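Local structure of SusD-like carbohydrate binding protein BF1063 (Bacteroides fragilis NCTC 9343, 3I4G) at residues A[284-287]-A[288-291]; A[291-294]-A[295-299]; A[313-316]-A[317-321]; A[436-439]-A[440-443]. The protein probably binds carbohydrate at the outer membrane of the bacterium, as a SusD-family protein that would serve glycan uptake. All coordinates share one frame; numbering follows the deposited sequence. Where two conformers were deposited one is given.

Contacts 1, 2 and 3 follow one another along the chain and cluster on one side of its centre, with their centres about 9 to 12 Å apart. Contact 1 covers helix 285-288 and its exit, contact 2 the loop that continues from the shared Tyr291, and contact 3 the start of helix 317-322. Arg315 of contact 3 ties the three together, its NH2 bonding the carbonyls of Tyr288 and Tyr291. Contact 4 comes much later in sequence, within helix 433-447. Its centre is about 14 to 19 Å from those of the others. It meets contact 1 through His442 and Ser290 and contact 3 through Glu443 and Arg318, joining the loop region to the helical part of this SusD-family chain.

Contact 1 (A[284-287]-A[288-291]); sequences AADL and YESY
A short helical turn and its exit make this local contact, in which the side chain of Glu289 reaches back over Ala285 and that of Tyr291 meets Leu287, in the buried surroundings of helix 285-288. Ala284 occupies the N-cap position, and its carbonyl O receives Tyr288 N at 3.2 Å in an almost straight bond (171°). Glu289 N follows with a bond to Ala285 O of 2.9 Å, whereas Ser290 N bonds Leu287 O, three residues back. Leu287 CD1 lies 3.9 Å from Tyr291 CE2, and a branched apolar side chain suits this buried place beside the ring; Ile446 of helix 433-447 touches the same tyrosine. With CG anti to its carbonyl carbon (chi1 -65°), Glu289 runs along the Ala285 carbonyl, its CG 3.2 Å from Ala285 O, and the small Ala285 methyl lets OE2 lie beside it. The Asp286 and Glu289 carboxylates stay 4.3 Å apart between Asp286 OD1 and Glu289 OE1, and one water donates to both oxygens. Their other oxygens have cationic partners, Asp286 OD2 in Arg445 and Glu289 OE2 in Arg497, with Tyr301 OH also bonding Glu289 OE2. The bridging water and two arginines probably offset the like-charge repulsion and favour ionised carboxylates.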
loop_
_atom_site.group_PDB
_atom_site.type_symbol
_atom_site.label_atom_id
_atom_site.label_comp_id
_atom_site.label_asym_id
_atom_site.label_seq_id
_atom_site.Cartn_x
_atom_site.Cartn_y
_atom_site.Cartn_z
ATOM N N ALA A 284 11.390 -8.179 5.133
ATOM C CA ALA A 284 11.851 -9.548 5.169
ATOM C C ALA A 284 12.916 -9.873 4.137
ATOM O O ALA A 284 13.073 -9.192 3.117
ATOM C CB ALA A 284 10.668 -10.490 4.925
ATOM N N ALA A 285 13.629 -10.972 4.372
ATOM C CA ALA A 285 14.657 -11.455 3.440
ATOM C C ALA A 285 14.123 -11.624 2.030
ATOM O O ALA A 285 14.840 -11.338 1.082
ATOM C CB ALA A 285 15.279 -12.791 3.913
ATOM N N ASP A 286 12.907 -12.149 1.844
ATOM C CA ASP A 286 12.450 -12.411 0.481
ATOM C C ASP A 286 12.360 -11.130 -0.337
ATOM O O ASP A 286 12.569 -11.164 -1.558
ATOM C CB ASP A 286 11.114 -13.144 0.486
ATOM C CG ASP A 286 10.777 -13.732 -0.839
ATOM O OD1 ASP A 286 11.460 -14.683 -1.282
ATOM O OD2 ASP A 286 9.791 -13.254 -1.430
ATOM N N LEU A 287 12.034 -9.997 0.304
ATOM C CA LEU A 287 12.081 -8.710 -0.427
ATOM C C LEU A 287 13.547 -8.316 -0.686
ATOM O O LEU A 287 13.906 -7.955 -1.812
ATOM C CB LEU A 287 11.368 -7.608 0.339
ATOM C CG LEU A 287 11.531 -6.202 -0.238
ATOM C CD1 LEU A 287 11.077 -6.090 -1.714
ATOM C CD2 LEU A 287 10.793 -5.154 0.630
ATOM N N TYR A 288 14.380 -8.325 0.346
ATOM C CA TYR A 288 15.790 -8.044 0.161
ATOM C C TYR A 288 16.408 -8.795 -1.025
ATOM O O TYR A 288 17.175 -8.215 -1.804
ATOM C CB TYR A 288 16.593 -8.336 1.449
ATOM C CG TYR A 288 18.067 -8.372 1.179
ATOM C CD1 TYR A 288 18.754 -7.179 0.936
ATOM C CD2 TYR A 288 18.779 -9.560 1.109
ATOM C CE1 TYR A 288 20.099 -7.195 0.635
ATOM C CE2 TYR A 288 20.152 -9.546 0.786
ATOM C CZ TYR A 288 20.759 -8.344 0.542
ATOM O OH TYR A 288 22.131 -8.275 0.232
ATOM N N GLU A 289 16.080 -10.063 -1.172
ATOM C CA GLU A 289 16.623 -10.924 -2.211
ATOM C C GLU A 289 16.044 -10.685 -3.604
ATOM O O GLU A 289 16.581 -11.189 -4.581
ATOM C CB GLU A 289 16.365 -12.384 -1.830
ATOM C CG GLU A 289 17.111 -12.818 -0.588
ATOM C CD GLU A 289 16.569 -14.066 0.053
ATOM O OE1 GLU A 289 15.709 -14.755 -0.552
ATOM O OE2 GLU A 289 16.977 -14.349 1.190
ATOM N N SER A 290 14.971 -9.912 -3.689
ATOM C CA SER A 290 14.275 -9.741 -4.954
ATOM C C SER A 290 14.955 -8.732 -5.894
ATOM O O SER A 290 14.868 -8.867 -7.120
ATOM C CB SER A 290 12.800 -9.359 -4.671
ATOM O OG SER A 290 12.064 -9.459 -5.888
ATOM N N TYR A 291 15.616 -7.730 -5.348
ATOM C CA TYR A 291 16.221 -6.679 -6.134
ATOM C C TYR A 291 17.317 -7.242 -7.048
ATOM O O TYR A 291 18.121 -8.069 -6.632
ATOM C CB TYR A 291 16.823 -5.607 -5.229
ATOM C CG TYR A 291 15.832 -4.868 -4.395
ATOM C CD1 TYR A 291 15.211 -3.733 -4.848
ATOM C CD2 TYR A 291 15.526 -5.299 -3.125
ATOM C CE1 TYR A 291 14.265 -3.059 -4.083
ATOM C CE2 TYR A 291 14.601 -4.638 -2.360
ATOM C CZ TYR A 291 13.975 -3.526 -2.828
ATOM O OH TYR A 291 13.044 -2.840 -2.056
HETATM O O HOH W 1 13.376 -15.951 0.137
#

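Contact 2 (A[291-294]-A[295-299])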
loop_
_atom_site.group_PDB
_atom_site.type_symbol
_atom_site.label_atom_id
_atom_site.label_comp_id
_atom_site.label_asym_id
_atom_site.label_seq_id
_atom_site.Cartn_x
_atom_site.Cartn_y
_atom_site.Cartn_z
ATOM N N TYR A 291 15.616 -7.730 -5.348
ATOM C CA TYR A 291 16.221 -6.679 -6.134
ATOM C C TYR A 291 17.317 -7.242 -7.048
ATOM O O TYR A 291 18.121 -8.069 -6.632
ATOM C CB TYR A 291 16.823 -5.607 -5.229
ATOM C CG TYR A 291 15.832 -4.868 -4.395
ATOM C CD1 TYR A 291 15.211 -3.733 -4.848
ATOM C CD2 TYR A 291 15.526 -5.299 -3.125
ATOM C CE1 TYR A 291 14.265 -3.059 -4.083
ATOM C CE2 TYR A 291 14.601 -4.638 -2.360
ATOM C CZ TYR A 291 13.975 -3.526 -2.828
ATOM O OH TYR A 291 13.044 -2.840 -2.056
ATOM N N GLU A 292 17.352 -6.832 -8.301
ATOM C CA GLU A 292 18.432 -7.255 -9.172
ATOM C C GLU A 292 19.788 -6.687 -8.773
ATOM O O GLU A 292 19.889 -5.755 -7.995
ATOM C CB GLU A 292 18.117 -6.812 -10.597
ATOM C CG GLU A 292 16.912 -7.514 -11.189
ATOM C CD GLU A 292 16.260 -6.774 -12.354
ATOM O OE1 GLU A 292 16.795 -5.774 -12.866
ATOM O OE2 GLU A 292 15.201 -7.265 -12.820
ATOM N N PHE A 293 20.863 -7.269 -9.336
ATOM C CA PHE A 293 22.137 -6.613 -9.322
ATOM C C PHE A 293 22.006 -5.408 -10.263
ATOM O O PHE A 293 21.090 -5.311 -11.085
ATOM C CB PHE A 293 23.254 -7.549 -9.806
ATOM C CG PHE A 293 23.610 -8.631 -8.822
ATOM C CD1 PHE A 293 24.236 -8.309 -7.623
ATOM C CD2 PHE A 293 23.395 -9.960 -9.108
ATOM C CE1 PHE A 293 24.593 -9.316 -6.735
ATOM C CE2 PHE A 293 23.737 -10.953 -8.204
ATOM C CZ PHE A 293 24.331 -10.628 -7.034
ATOM N N LYS A 294 22.969 -4.503 -10.189
ATOM C CA LYS A 294 22.966 -3.281 -10.997
ATOM C C LYS A 294 22.946 -3.542 -12.499
ATOM O O LYS A 294 22.422 -2.708 -13.248
ATOM C CB LYS A 294 24.194 -2.436 -10.649
ATOM C CG LYS A 294 24.055 -1.753 -9.350
ATOM C CD LYS A 294 23.436 -0.412 -9.462
ATOM C CE LYS A 294 24.420 0.629 -9.984
ATOM N NZ LYS A 294 23.777 1.985 -9.867
ATOM N N ASP A 295 23.511 -4.656 -12.963
ATOM C CA ASP A 295 23.453 -4.992 -14.396
ATOM C C ASP A 295 22.137 -5.652 -14.820
ATOM O O ASP A 295 21.991 -6.109 -15.953
ATOM C CB ASP A 295 24.658 -5.880 -14.801
ATOM C CG ASP A 295 24.573 -7.282 -14.268
ATOM O OD1 ASP A 295 23.689 -7.590 -13.421
ATOM O OD2 ASP A 295 25.398 -8.118 -14.718
ATOM N N GLY A 296 21.175 -5.716 -13.901
ATOM C CA GLY A 296 19.853 -6.239 -14.214
ATOM C C GLY A 296 19.682 -7.734 -14.102
ATOM O O GLY A 296 18.600 -8.262 -14.399
ATOM N N THR A 297 20.737 -8.426 -13.709
ATOM C CA THR A 297 20.671 -9.867 -13.551
ATOM C C THR A 297 20.123 -10.187 -12.137
ATOM O O THR A 297 20.185 -9.344 -11.231
ATOM C CB THR A 297 22.027 -10.553 -13.781
ATOM O OG1 THR A 297 22.995 -10.042 -12.874
ATOM C CG2 THR A 297 22.513 -10.310 -15.197
ATOM N N PRO A 298 19.520 -11.374 -11.955
ATOM C CA PRO A 298 18.908 -11.709 -10.671
ATOM C C PRO A 298 19.915 -11.883 -9.577
ATOM O O PRO A 298 21.049 -12.337 -9.799
ATOM C CB PRO A 298 18.206 -13.054 -10.923
ATOM C CG PRO A 298 18.215 -13.246 -12.385
ATOM C CD PRO A 298 19.304 -12.435 -12.972
ATOM N N PHE A 299 19.494 -11.504 -8.383
ATOM C CA PHE A 299 20.320 -11.669 -7.215
ATOM C C PHE A 299 20.536 -13.136 -6.847
ATOM O O PHE A 299 19.631 -13.970 -6.981
ATOM C CB PHE A 299 19.701 -10.953 -6.007
ATOM C CG PHE A 299 20.502 -11.137 -4.760
ATOM C CD1 PHE A 299 21.725 -10.544 -4.605
ATOM C CD2 PHE A 299 20.041 -11.980 -3.774
ATOM C CE1 PHE A 299 22.474 -10.742 -3.455
ATOM C CE2 PHE A 299 20.779 -12.185 -2.625
ATOM C CZ PHE A 299 21.997 -11.586 -2.477
HETATM O O HOH W 2 16.635 -10.707 -8.348
#
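Backbone hydrogen bonds close this loop between Phe293 and the residues that follow it. Gly296 N bonds Phe293 O at 2.8 Å, closing a type I beta turn from Phe293 to Gly296, and Phe293 N donates to Thr297 O at 2.9 Å. Glycine fits position 296 because its positive phi (86°) would press a CB against the preceding carbonyl oxygen. A second set of bonds is made by side chains: Asp295 OD1 accepts Thr297 N in an Asx turn and Thr297 OG1 at 2.6 Å through its syn lone pair. The amide comes instead from above the carboxylate plane. Aspartate suits the place, its short carboxylate reaching both donors two residues on. Arg305 adds a salt bridge to the same oxygen and also bonds Thr297 OG1. Apolar contact joins Phe293 and Phe299, whose rings meet obliquely with planes at 50°; Phe293 CZ approaches Phe299 CD1 to 3.6 Å. Cation-pi contacts set Arg305 at Phe293 and Arg315 at Phe299. In Glu292 a chi1 of -66° sets CG beside the backbone N, and OE1 reaches 3.4 Å from Gly296 CA, held by a salt bridge to Arg418. With two donors within the loop and a cation outside, Asp295 OD1 probably has its negative charge stabilised and its rotation restricted.

Contact 3 (A[313-316]-A[317-321]); sequences KDRD and PRLDY
Asp316 and Arg318 meet across the first turn of helix 317-322, where the aspartate is N-cap and salt-bridge partner at once. From CB the Asp316 side chain turns toward the helix: CG sits opposite the backbone N (chi1 -169°), and the carboxylate comes to rest beside Arg318. OD1 accepts two bonds. Arg318 N arrives on its anti side at 2.9 Å, which is the capping bond, and Arg318 NE on its syn side at 3.0 Å, nearly straight (174°) and within the guanidinium plane. OD2 uses its syn lone pair to take Arg318 NH2 at 2.8 Å, so that the guanidinium grips the carboxylate side-on, one nitrogen to each oxygen, with the two planes 35° apart. The remaining NH1 of Arg318 forms salt bridges with Glu443 and Glu447 of helix 433-447, so this arginine couples the cap to a neighbouring helix.

The backbone supports the same turn. Asp316 O receives Leu319 N at 3.0 Å and a water that also accepts from Asp320 N. Proline is apt just after the cap, since the first turn of a helix asks no hydrogen bond of its nitrogen. Leu319 CD1 lies over the centre of the Arg315 guanidinium, 3.6 Å above its plane, an apolar lid on a flat cation whose NH2 bonds the carbonyls of Tyr288 and Tyr291. An aspartate N-cap followed by proline is a classic way to start a helix, and here the cap residue is also clamped by a buried arginine.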
loop_
_atom_site.group_PDB
_atom_site.type_symbol
_atom_site.label_atom_id
_atom_site.label_comp_id
_atom_site.label_asym_id
_atom_site.label_seq_id
_atom_site.Cartn_x
_atom_site.Cartn_y
_atom_site.Cartn_z
ATOM N N LYS A 313 25.107 -2.959 -1.817
ATOM C CA LYS A 313 26.141 -2.672 -2.806
ATOM C C LYS A 313 25.969 -3.511 -4.069
ATOM O O LYS A 313 25.752 -4.726 -4.004
ATOM C CB LYS A 313 27.526 -2.927 -2.203
ATOM C CG LYS A 313 28.689 -2.632 -3.184
ATOM C CD LYS A 313 30.043 -2.835 -2.545
ATOM C CE LYS A 313 31.167 -2.564 -3.569
ATOM N NZ LYS A 313 32.480 -2.859 -2.957
ATOM N N ASP A 314 26.065 -2.835 -5.214
ATOM C CA ASP A 314 25.952 -3.477 -6.533
ATOM C C ASP A 314 24.532 -4.024 -6.760
ATOM O O ASP A 314 24.313 -4.913 -7.572
ATOM C CB ASP A 314 27.009 -4.574 -6.746
ATOM C CG ASP A 314 27.401 -4.745 -8.209
ATOM O OD1 ASP A 314 26.769 -4.123 -9.087
ATOM O OD2 ASP A 314 28.396 -5.477 -8.466
ATOM N N ARG A 315 23.554 -3.443 -6.059
ATOM C CA ARG A 315 22.163 -3.791 -6.233
ATOM C C ARG A 315 21.367 -2.611 -6.740
ATOM O O ARG A 315 21.758 -1.461 -6.587
ATOM C CB ARG A 315 21.525 -4.254 -4.906
ATOM C CG ARG A 315 22.222 -5.445 -4.238
ATOM C CD ARG A 315 22.061 -6.771 -5.001
ATOM N NE ARG A 315 20.691 -7.298 -4.941
ATOM C CZ ARG A 315 20.137 -7.839 -3.870
ATOM N NH1 ARG A 315 20.802 -7.922 -2.727
ATOM N NH2 ARG A 315 18.891 -8.261 -3.925
ATOM N N ASP A 316 20.201 -2.923 -7.301
ATOM C CA ASP A 316 19.214 -1.917 -7.715
ATOM C C ASP A 316 19.211 -0.799 -6.660
ATOM O O ASP A 316 19.069 -1.084 -5.474
ATOM C CB ASP A 316 17.860 -2.605 -7.801
ATOM C CG ASP A 316 16.774 -1.761 -8.465
ATOM O OD1 ASP A 316 16.614 -0.574 -8.136
ATOM O OD2 ASP A 316 16.027 -2.350 -9.261
ATOM N N PRO A 317 19.342 0.477 -7.081
ATOM C CA PRO A 317 19.337 1.570 -6.119
ATOM C C PRO A 317 18.092 1.596 -5.255
ATOM O O PRO A 317 18.160 2.116 -4.131
ATOM C CB PRO A 317 19.432 2.836 -7.007
ATOM C CG PRO A 317 20.106 2.366 -8.221
ATOM C CD PRO A 317 19.608 0.964 -8.443
ATOM N N ARG A 318 16.978 1.040 -5.750
ATOM C CA ARG A 318 15.744 1.050 -4.933
ATOM C C ARG A 318 15.858 0.225 -3.668
ATOM O O ARG A 318 15.061 0.464 -2.744
ATOM C CB ARG A 318 14.543 0.585 -5.770
ATOM C CG ARG A 318 14.158 1.622 -6.808
ATOM C CD ARG A 318 13.155 1.117 -7.792
ATOM N NE ARG A 318 13.768 0.167 -8.734
ATOM C CZ ARG A 318 13.133 -0.403 -9.745
ATOM N NH1 ARG A 318 11.869 -0.118 -10.005
ATOM N NH2 ARG A 318 13.786 -1.270 -10.517
ATOM N N LEU A 319 16.834 -0.696 -3.585
ATOM C CA LEU A 319 16.994 -1.451 -2.341
ATOM C C LEU A 319 17.396 -0.505 -1.223
ATOM O O LEU A 319 16.669 -0.347 -0.251
ATOM C CB LEU A 319 18.024 -2.548 -2.550
ATOM C CG LEU A 319 18.243 -3.581 -1.447
ATOM C CD1 LEU A 319 18.996 -4.779 -2.046
ATOM C CD2 LEU A 319 18.985 -3.008 -0.223
ATOM N N ASP A 320 18.524 0.198 -1.384
ATOM C CA ASP A 320 18.930 1.146 -0.356
ATOM C C ASP A 320 17.939 2.295 -0.222
ATOM O O ASP A 320 17.829 2.861 0.869
ATOM C CB ASP A 320 20.367 1.679 -0.631
ATOM C CG ASP A 320 21.461 0.715 -0.214
ATOM O OD1 ASP A 320 21.265 0.017 0.817
ATOM O OD2 ASP A 320 22.536 0.703 -0.890
ATOM N N TYR A 321 17.211 2.664 -1.272
ATOM C CA TYR A 321 16.201 3.720 -1.091
ATOM C C TYR A 321 15.033 3.280 -0.202
ATOM O O TYR A 321 14.412 4.091 0.446
ATOM C CB TYR A 321 15.588 4.183 -2.408
ATOM C CG TYR A 321 16.550 4.816 -3.402
ATOM C CD1 TYR A 321 17.664 5.498 -2.991
ATOM C CD2 TYR A 321 16.265 4.819 -4.771
ATOM C CE1 TYR A 321 18.533 6.107 -3.913
ATOM C CE2 TYR A 321 17.116 5.402 -5.697
ATOM C CZ TYR A 321 18.245 6.038 -5.260
ATOM O OH TYR A 321 19.131 6.650 -6.149
HETATM O O HOH W 3 20.797 -0.513 -3.286
#

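Contact 4 (A[436-439]-A[440-443])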
loop_
_atom_site.group_PDB
_atom_site.type_symbol
_atom_site.label_atom_id
_atom_site.label_comp_id
_atom_site.label_asym_id
_atom_site.label_seq_id
_atom_site.Cartn_x
_atom_site.Cartn_y
_atom_site.Cartn_z
ATOM N N LEU A 436 7.026 -12.151 -20.103
ATOM C CA LEU A 436 6.858 -10.760 -19.698
ATOM C C LEU A 436 5.921 -10.626 -18.470
ATOM O O LEU A 436 6.099 -9.729 -17.648
ATOM C CB LEU A 436 6.378 -9.906 -20.875
ATOM C CG LEU A 436 6.302 -8.404 -20.690
ATOM C CD1 LEU A 436 7.637 -7.777 -20.214
ATOM C CD2 LEU A 436 5.848 -7.737 -22.014
ATOM N N ARG A 437 4.972 -11.545 -18.300
ATOM C CA ARG A 437 4.103 -11.505 -17.122
ATOM C C ARG A 437 4.950 -11.489 -15.859
ATOM O O ARG A 437 4.733 -10.670 -14.963
ATOM C CB ARG A 437 3.119 -12.701 -17.081
ATOM C CG ARG A 437 2.342 -12.797 -15.789
ATOM C CD ARG A 437 1.464 -14.022 -15.696
ATOM N NE ARG A 437 0.389 -13.944 -16.679
ATOM C CZ ARG A 437 0.347 -14.581 -17.853
ATOM N NH1 ARG A 437 1.309 -15.409 -18.228
ATOM N NH2 ARG A 437 -0.705 -14.421 -18.658
ATOM N N GLU A 438 5.940 -12.370 -15.787
ATOM C CA GLU A 438 6.724 -12.511 -14.572
ATOM C C GLU A 438 7.667 -11.324 -14.396
ATOM O O GLU A 438 7.917 -10.894 -13.275
ATOM C CB GLU A 438 7.456 -13.861 -14.545
ATOM C CG GLU A 438 6.557 -15.104 -14.781
ATOM C CD GLU A 438 5.298 -15.170 -13.884
ATOM O OE1 GLU A 438 4.236 -15.599 -14.410
ATOM O OE2 GLU A 438 5.348 -14.784 -12.678
ATOM N N ILE A 439 8.162 -10.774 -15.500
ATOM C CA ILE A 439 9.005 -9.599 -15.441
ATOM C C ILE A 439 8.199 -8.405 -14.911
ATOM O O ILE A 439 8.689 -7.656 -14.070
ATOM C CB ILE A 439 9.581 -9.282 -16.829
ATOM C CG1 ILE A 439 10.587 -10.350 -17.223
ATOM C CG2 ILE A 439 10.200 -7.871 -16.886
ATOM C CD1 ILE A 439 10.994 -10.315 -18.694
ATOM N N VAL A 440 6.972 -8.219 -15.398
ATOM C CA VAL A 440 6.159 -7.083 -14.949
ATOM C C VAL A 440 5.759 -7.244 -13.484
ATOM O O VAL A 440 5.781 -6.279 -12.721
ATOM C CB VAL A 440 4.930 -6.864 -15.850
ATOM C CG1 VAL A 440 4.176 -5.640 -15.393
ATOM C CG2 VAL A 440 5.346 -6.667 -17.282
ATOM N N ARG A 441 5.354 -8.439 -13.079
ATOM C CA ARG A 441 4.984 -8.667 -11.678
ATOM C C ARG A 441 6.151 -8.393 -10.783
ATOM O O ARG A 441 6.000 -7.786 -9.717
ATOM C CB ARG A 441 4.478 -10.093 -11.438
ATOM C CG ARG A 441 3.147 -10.342 -12.100
ATOM C CD ARG A 441 2.564 -11.657 -11.671
ATOM N NE ARG A 441 1.249 -11.877 -12.294
ATOM C CZ ARG A 441 0.498 -12.951 -12.072
ATOM N NH1 ARG A 441 0.962 -13.937 -11.328
ATOM N NH2 ARG A 441 -0.712 -13.044 -12.639
ATOM N N HIS A 442 7.328 -8.830 -11.209
ATOM C CA HIS A 442 8.525 -8.590 -10.416
ATOM C C HIS A 442 8.870 -7.100 -10.361
ATOM O O HIS A 442 9.240 -6.576 -9.298
ATOM C CB HIS A 442 9.706 -9.377 -10.984
ATOM C CG HIS A 442 10.971 -9.120 -10.255
ATOM N ND1 HIS A 442 11.941 -8.261 -10.717
ATOM C CD2 HIS A 442 11.380 -9.536 -9.037
ATOM C CE1 HIS A 442 12.913 -8.182 -9.811
ATOM N NE2 HIS A 442 12.604 -8.965 -8.798
ATOM N N GLU A 443 8.778 -6.385 -11.485
ATOM C CA GLU A 443 9.095 -4.980 -11.480
ATOM C C GLU A 443 8.129 -4.242 -10.573
ATOM O O GLU A 443 8.525 -3.331 -9.861
ATOM C CB GLU A 443 9.067 -4.412 -12.902
ATOM C CG GLU A 443 9.585 -3.004 -12.973
ATOM C CD GLU A 443 11.088 -2.931 -12.670
ATOM O OE1 GLU A 443 11.858 -3.898 -12.958
ATOM O OE2 GLU A 443 11.530 -1.886 -12.169
HETATM O O HOH W 4 3.589 -14.771 -10.445
HETATM O O HOH W 5 11.438 -7.703 -13.471
#
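Arg437 lays its aliphatic chain over the guanidinium of Arg441, one helical turn on, with Arg437 CD 3.8 Å above the plane and offset toward its rim. The two side chains run side by side in the same direction, yet their guanidinium planes stand 78° apart. Arg437 bends at chi3 (-67°), whereas Arg441 extends straight to NE. Their nearest charged nitrogens, Arg437 NE and Arg441 NH2, remain 4.3 Å apart; Glu400 forms a salt bridge with Arg437 and probably moderates the repulsion, while Trp461 makes a cation-pi contact with Arg441. In one conformer of Glu438, a water links its OE2 to Arg441 NH1. A second water, in the plane of the imidazole, joins Ile439 O to His442 ND1; His442 NE2 bonds Ser290 O. Toward the interior, Leu436 CD1 meets Val440 CG2 at 3.9 Å; branched apolar residues suit this face, where Val399 and Leu395 of helix 387-400 pack against them. Beneath run the i to i+4 hydrogen bonds of the helix, such as Val440 N to Leu436 O at 2.8 Å. With Leu436 and Val440 buried on one face and Arg437 and Arg441 on the polar side, the helix is amphipathic, consistent with the TPR-like helical packing of SusD-family proteins.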